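Local coordinates for sigma-C capsid protein (Avian reovirus, PDB 2VRS) that serves as the trimeric cell-attachment fibre of the avian reovirus capsid and induces apoptosis of the host cell, at residues Glu38-Ala41 / Ser42-Leu45; Thr28-Gln31 / Asp32-Lys35. All coordinates share one frame; numbering follows the deposited sequence.

Interaction 1 (Glu38-Ala41 / Ser42-Leu45); sequences ESTA and SHGL. With ZN (zinc ion), chain E.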
ATOM      1  N   GLU C  38     -18.056 -12.147  35.581  1.00 24.66           N
ATOM      2  CA  GLU C  38     -19.135 -11.682  34.733  1.00 27.39           C
ATOM      3  C   GLU C  38     -18.889 -10.236  34.202  1.00 31.49           C
ATOM      4  O   GLU C  38     -19.517  -9.826  33.229  1.00 34.92           O
ATOM      5  CB  GLU C  38     -20.475 -11.781  35.472  1.00 30.63           C
ATOM      6  CG  GLU C  38     -21.128 -13.202  35.421  1.00 24.49           C
ATOM      7  CD  GLU C  38     -22.281 -13.394  36.417  1.00 32.24           C
ATOM      8  OE1 GLU C  38     -22.518 -12.505  37.258  1.00 35.64           O
ATOM      9  OE2 GLU C  38     -22.982 -14.438  36.338  1.00 30.86           O
ATOM     10  N   SER C  39     -17.988  -9.500  34.848  1.00 31.44           N
ATOM     11  CA  SER C  39     -17.652  -8.119  34.433  1.00 34.78           C
ATOM     12  C   SER C  39     -16.437  -8.054  33.477  1.00 38.97           C
ATOM     13  O   SER C  39     -15.987  -6.974  33.106  1.00 39.76           O
ATOM     14  CB  SER C  39     -17.412  -7.253  35.684  1.00 30.10           C
ATOM     15  OG  SER C  39     -16.139  -7.534  36.239  1.00 36.72           O
ATOM     16  N   THR C  40     -15.911  -9.213  33.084  1.00 32.39           N
ATOM     17  CA  THR C  40     -14.681  -9.303  32.282  1.00 35.63           C
ATOM     18  C   THR C  40     -14.860  -8.575  30.962  1.00 33.86           C
ATOM     19  O   THR C  40     -15.775  -8.880  30.214  1.00 31.33           O
ATOM     20  CB  THR C  40     -14.318 -10.770  32.009  1.00 34.59           C
ATOM     21  OG1 THR C  40     -14.085 -11.411  33.266  1.00 31.33           O
ATOM     22  CG2 THR C  40     -13.043 -10.878  31.148  1.00 29.04           C
ATOM     23  N   ALA C  41     -14.000  -7.585  30.712  1.00 37.20           N
ATOM     24  CA  ALA C  41     -14.120  -6.726  29.520  1.00 37.40           C
ATOM     25  C   ALA C  41     -14.043  -7.465  28.183  1.00 32.36           C
ATOM     26  O   ALA C  41     -14.843  -7.197  27.283  1.00 36.98           O
ATOM     27  CB  ALA C  41     -13.078  -5.582  29.570  1.00 34.46           C
ATOM     28  N   SER C  42     -13.107  -8.402  28.051  1.00 33.52           N
ATOM     29  CA  SER C  42     -12.967  -9.169  26.799  1.00 32.28           C
ATOM     30  C   SER C  42     -14.165 -10.085  26.466  1.00 36.02           C
ATOM     31  O   SER C  42     -14.279 -10.572  25.334  1.00 33.58           O
ATOM     32  CB  SER C  42     -11.627  -9.917  26.734  1.00 35.21           C
ATOM     33  OG  SER C  42     -11.628 -11.074  27.548  1.00 34.96           O
ATOM     34  N   HIS C  43     -15.081 -10.309  27.424  1.00 31.10           N
ATOM     35  CA  HIS C  43     -16.298 -11.030  27.100  1.00 29.49           C
ATOM     36  C   HIS C  43     -17.105 -10.255  26.069  1.00 32.79           C
ATOM     37  O   HIS C  43     -17.271  -9.041  26.190  1.00 34.46           O
ATOM     38  CB  HIS C  43     -17.189 -11.257  28.347  1.00 24.94           C
ATOM     39  CG  HIS C  43     -16.673 -12.284  29.306  1.00 34.18           C
ATOM     40  ND1 HIS C  43     -17.354 -12.596  30.464  1.00 24.22           N
ATOM     41  CD2 HIS C  43     -15.562 -13.058  29.306  1.00 33.54           C
ATOM     42  CE1 HIS C  43     -16.697 -13.521  31.131  1.00 34.85           C
ATOM     43  NE2 HIS C  43     -15.615 -13.839  30.448  1.00 26.09           N
ATOM     44  N   GLY C  44     -17.592 -10.955  25.053  1.00 31.29           N
ATOM     45  CA  GLY C  44     -18.480 -10.355  24.052  1.00 35.25           C
ATOM     46  C   GLY C  44     -17.809  -9.586  22.901  1.00 39.27           C
ATOM     47  O   GLY C  44     -18.506  -9.008  22.060  1.00 39.99           O
ATOM     48  N   LEU C  45     -16.477  -9.550  22.879  1.00 37.35           N
ATOM     49  CA  LEU C  45     -15.722  -8.955  21.750  1.00 32.59           C
ATOM     50  C   LEU C  45     -16.184  -9.459  20.385  1.00 33.05           C
ATOM     51  O   LEU C  45     -16.457 -10.662  20.199  1.00 31.49           O
ATOM     52  CB  LEU C  45     -14.225  -9.241  21.887  1.00 28.35           C
ATOM     53  CG  LEU C  45     -13.315  -8.593  22.923  1.00 30.89           C
ATOM     54  CD1 LEU C  45     -11.959  -9.260  22.836  1.00 32.50           C
ATOM     55  CD2 LEU C  45     -13.156  -7.099  22.784  1.00 29.30           C
TER
HETATM   56 ZN    ZN E1328     -14.271 -15.305  30.834  1.00 28.18          ZN
HETATM   57  O   HOH W   1     -19.759 -11.692  31.065  1.00 37.10           O
HETATM   58  O   HOH W   2     -17.907  -7.720  29.355  1.00 63.89           O
HETATM   59  O   HOH W   3     -15.213 -16.188  32.687  1.00 11.41           O
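At a zinc site in the linker that follows helix 3-38 of the fibre, Thr40 packs against the zinc ligand His43, the two being the ends of a type I beta turn. The turn is closed by His43 N, which donates to Thr40 O at 3.2 Å with an N-H...O angle of 147°. The imidazole then folds back over Thr40, CG lying anti to its own carbonyl carbon (chi1 -73°). Thr40 CB sits 3.6 Å from the centroid of the His43 ring and 6° off the normal, a CH-pi contact over the middle of one face, while Thr40 OG1 is hydrogen-bonded to Leu37 O.

The ring is also held at its edge. A water in its plane accepts from His43 ND1 at 2.6 Å and donates to Glu38 O at 2.9 Å, so ND1 carries the proton and the water ties the imidazole to the backbone of Glu38. That leaves His43 NE2 of this chain for the metal, bound at 2.0 Å. His43 NE2 of the second and third subunits bind the same zinc ion, and a water whose oxygen is 2.3 Å from the zinc ion completes four ligands. Ser42 OG bonds to Ser42 O of the second subunit. Three equivalent histidines, one from each subunit, plus one water around zinc are consistent with a metal site on the axis of a homotrimer.

Interaction 2 (Thr28-Gln31 / Asp32-Lys35); sequences TDLQ and DRVK
Asp29 and Arg33, one helical turn apart, meet through both backbone and side chain. Arg33 N donates to Asp29 O at 2.9 Å, and Arg33 NH1 forms a salt bridge with Asp29 OD2 at 3.1 Å, its N-H...O angle being 160°. OD2 receives this hydrogen on its syn lone pair and lies in the guanidinium plane; it is a single N-H...O contact, with the carboxylate and guanidinium planes 51° apart. The bend in the arginine (chi3 68°) carries NH1 back to the aspartate, and Arg33 CD lies 3.4 Å from Asp29 OD2. Arg33 NE is satisfied elsewhere, by Glu38 of the second subunit.

These residues form about two turns of one helix in the three-stranded alpha-helical coiled coil: Leu30 packs on Leu30 of both other subunits, and Val34 meets Val34 of the second. The backbone carbonyls of 28-31 are all paired with the N-H groups of 32-35, each with its i+4 donor. Asp32 N donates to Thr28 O at 3.0 Å, Val34 N to Leu30 O at 2.8 Å and Lys35 N to Gln31 O at 2.8 Å. At Thr28 the side-chain hydroxyl is likewise engaged, OG1 hydrogen-bonding to Gly24 O.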
ATOM      1  N   THR C  28     -20.641 -17.324  49.356  1.00 24.98           N
ATOM      2  CA  THR C  28     -20.449 -15.890  49.156  1.00 30.72           C
ATOM      3  C   THR C  28     -19.165 -15.562  48.394  1.00 24.79           C
ATOM      4  O   THR C  28     -19.200 -14.708  47.503  1.00 28.79           O
ATOM      5  CB  THR C  28     -20.516 -15.071  50.480  1.00 29.20           C
ATOM      6  OG1 THR C  28     -21.715 -15.401  51.190  1.00 25.79           O
ATOM      7  CG2 THR C  28     -20.509 -13.569  50.166  1.00 33.50           C
ATOM      8  N   ASP C  29     -18.058 -16.214  48.750  1.00 26.14           N
ATOM      9  CA  ASP C  29     -16.790 -16.090  48.015  1.00 28.22           C
ATOM     10  C   ASP C  29     -16.948 -16.455  46.534  1.00 32.34           C
ATOM     11  O   ASP C  29     -16.485 -15.712  45.645  1.00 26.82           O
ATOM     12  CB  ASP C  29     -15.704 -16.948  48.642  1.00 28.27           C
ATOM     13  CG  ASP C  29     -14.451 -17.084  47.754  1.00 39.25           C
ATOM     14  OD1 ASP C  29     -13.638 -16.131  47.720  1.00 38.00           O
ATOM     15  OD2 ASP C  29     -14.257 -18.154  47.111  1.00 36.80           O
ATOM     16  N   LEU C  30     -17.598 -17.592  46.255  1.00 26.15           N
ATOM     17  CA  LEU C  30     -17.913 -17.948  44.856  1.00 24.31           C
ATOM     18  C   LEU C  30     -18.764 -16.905  44.135  1.00 26.22           C
ATOM     19  O   LEU C  30     -18.498 -16.571  42.966  1.00 25.57           O
ATOM     20  CB  LEU C  30     -18.619 -19.319  44.795  1.00 19.96           C
ATOM     21  CG  LEU C  30     -17.692 -20.512  44.963  1.00 24.69           C
ATOM     22  CD1 LEU C  30     -18.546 -21.759  45.253  1.00 24.19           C
ATOM     23  CD2 LEU C  30     -16.866 -20.704  43.706  1.00 25.13           C
ATOM     24  N   GLN C  31     -19.792 -16.392  44.814  1.00 23.33           N
ATOM     25  CA  GLN C  31     -20.696 -15.419  44.216  1.00 24.09           C
ATOM     26  C   GLN C  31     -19.919 -14.139  43.840  1.00 28.47           C
ATOM     27  O   GLN C  31     -20.096 -13.604  42.738  1.00 28.85           O
ATOM     28  CB  GLN C  31     -21.848 -15.076  45.143  1.00 27.31           C
ATOM     29  CG  GLN C  31     -22.899 -16.144  45.252  1.00 25.37           C
ATOM     30  CD  GLN C  31     -23.856 -15.873  46.393  1.00 28.77           C
ATOM     31  OE1 GLN C  31     -23.524 -15.148  47.352  1.00 30.11           O
ATOM     32  NE2 GLN C  31     -25.057 -16.418  46.289  1.00 28.72           N
ATOM     33  N   ASP C  32     -19.021 -13.711  44.729  1.00 27.66           N
ATOM     34  CA  ASP C  32     -18.143 -12.553  44.451  1.00 28.73           C
ATOM     35  C   ASP C  32     -17.210 -12.810  43.268  1.00 32.47           C
ATOM     36  O   ASP C  32     -17.056 -11.945  42.383  1.00 34.13           O
ATOM     37  CB  ASP C  32     -17.321 -12.200  45.684  1.00 27.66           C
ATOM     38  CG  ASP C  32     -18.146 -11.501  46.760  1.00 35.30           C
ATOM     39  OD1 ASP C  32     -19.281 -11.033  46.477  1.00 40.44           O
ATOM     40  OD2 ASP C  32     -17.637 -11.416  47.892  1.00 37.56           O
ATOM     41  N   ARG C  33     -16.600 -13.997  43.253  1.00 32.09           N
ATOM     42  CA  ARG C  33     -15.710 -14.387  42.164  1.00 29.06           C
ATOM     43  C   ARG C  33     -16.437 -14.461  40.816  1.00 30.17           C
ATOM     44  O   ARG C  33     -15.890 -14.024  39.788  1.00 31.64           O
ATOM     45  CB  ARG C  33     -14.979 -15.684  42.504  1.00 28.42           C
ATOM     46  CG  ARG C  33     -13.947 -15.478  43.583  1.00 28.81           C
ATOM     47  CD  ARG C  33     -13.436 -16.755  44.171  1.00 28.70           C
ATOM     48  NE  ARG C  33     -12.631 -17.589  43.287  1.00 30.45           N
ATOM     49  CZ  ARG C  33     -12.291 -18.836  43.602  1.00 35.35           C
ATOM     50  NH1 ARG C  33     -12.727 -19.355  44.757  1.00 37.16           N
ATOM     51  NH2 ARG C  33     -11.548 -19.566  42.783  1.00 30.65           N
ATOM     52  N   VAL C  34     -17.661 -14.991  40.819  1.00 27.00           N
ATOM     53  CA  VAL C  34     -18.462 -15.132  39.591  1.00 24.94           C
ATOM     54  C   VAL C  34     -18.969 -13.755  39.152  1.00 33.89           C
ATOM     55  O   VAL C  34     -19.056 -13.475  37.955  1.00 28.55           O
ATOM     56  CB  VAL C  34     -19.599 -16.184  39.768  1.00 25.97           C
ATOM     57  CG1 VAL C  34     -20.651 -16.109  38.660  1.00 24.41           C
ATOM     58  CG2 VAL C  34     -18.988 -17.574  39.864  1.00 24.03           C
ATOM     59  N   LYS C  35     -19.263 -12.884  40.120  1.00 29.76           N
ATOM     60  CA  LYS C  35     -19.634 -11.487  39.798  1.00 32.75           C
ATOM     61  C   LYS C  35     -18.482 -10.773  39.073  1.00 31.79           C
ATOM     62  O   LYS C  35     -18.701 -10.083  38.073  1.00 34.93           O
ATOM     63  CB  LYS C  35     -19.997 -10.713  41.080  1.00 32.75           C
ATOM     64  CG  LYS C  35     -20.468  -9.264  40.838  1.00 39.83           C
ATOM     65  CD  LYS C  35     -21.855  -9.177  40.203  1.00 49.07           C
ATOM     66  CE  LYS C  35     -22.976  -9.227  41.227  1.00 56.82           C
ATOM     67  NZ  LYS C  35     -24.291  -9.403  40.547  1.00 59.14           N
TER

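Interaction 2 comes first along the chain, on helix 3-38, and interaction 1 follows where that helix gives way to the loop before strand 46-47; their centres are 16 Å apart. They do not touch within the chain beyond adjoining in sequence, but both reach the neighbouring subunits. A salt bridge between Arg33 of one subunit and Glu38 of another ties a residue of interaction 2 to one of interaction 1 across the trimer. They lie where the coiled coil gives way to the region assigned to the triple beta spiral: leucine and valine packing joins the helices at 28-35, and a shared zinc ion joins the chains at 38-45.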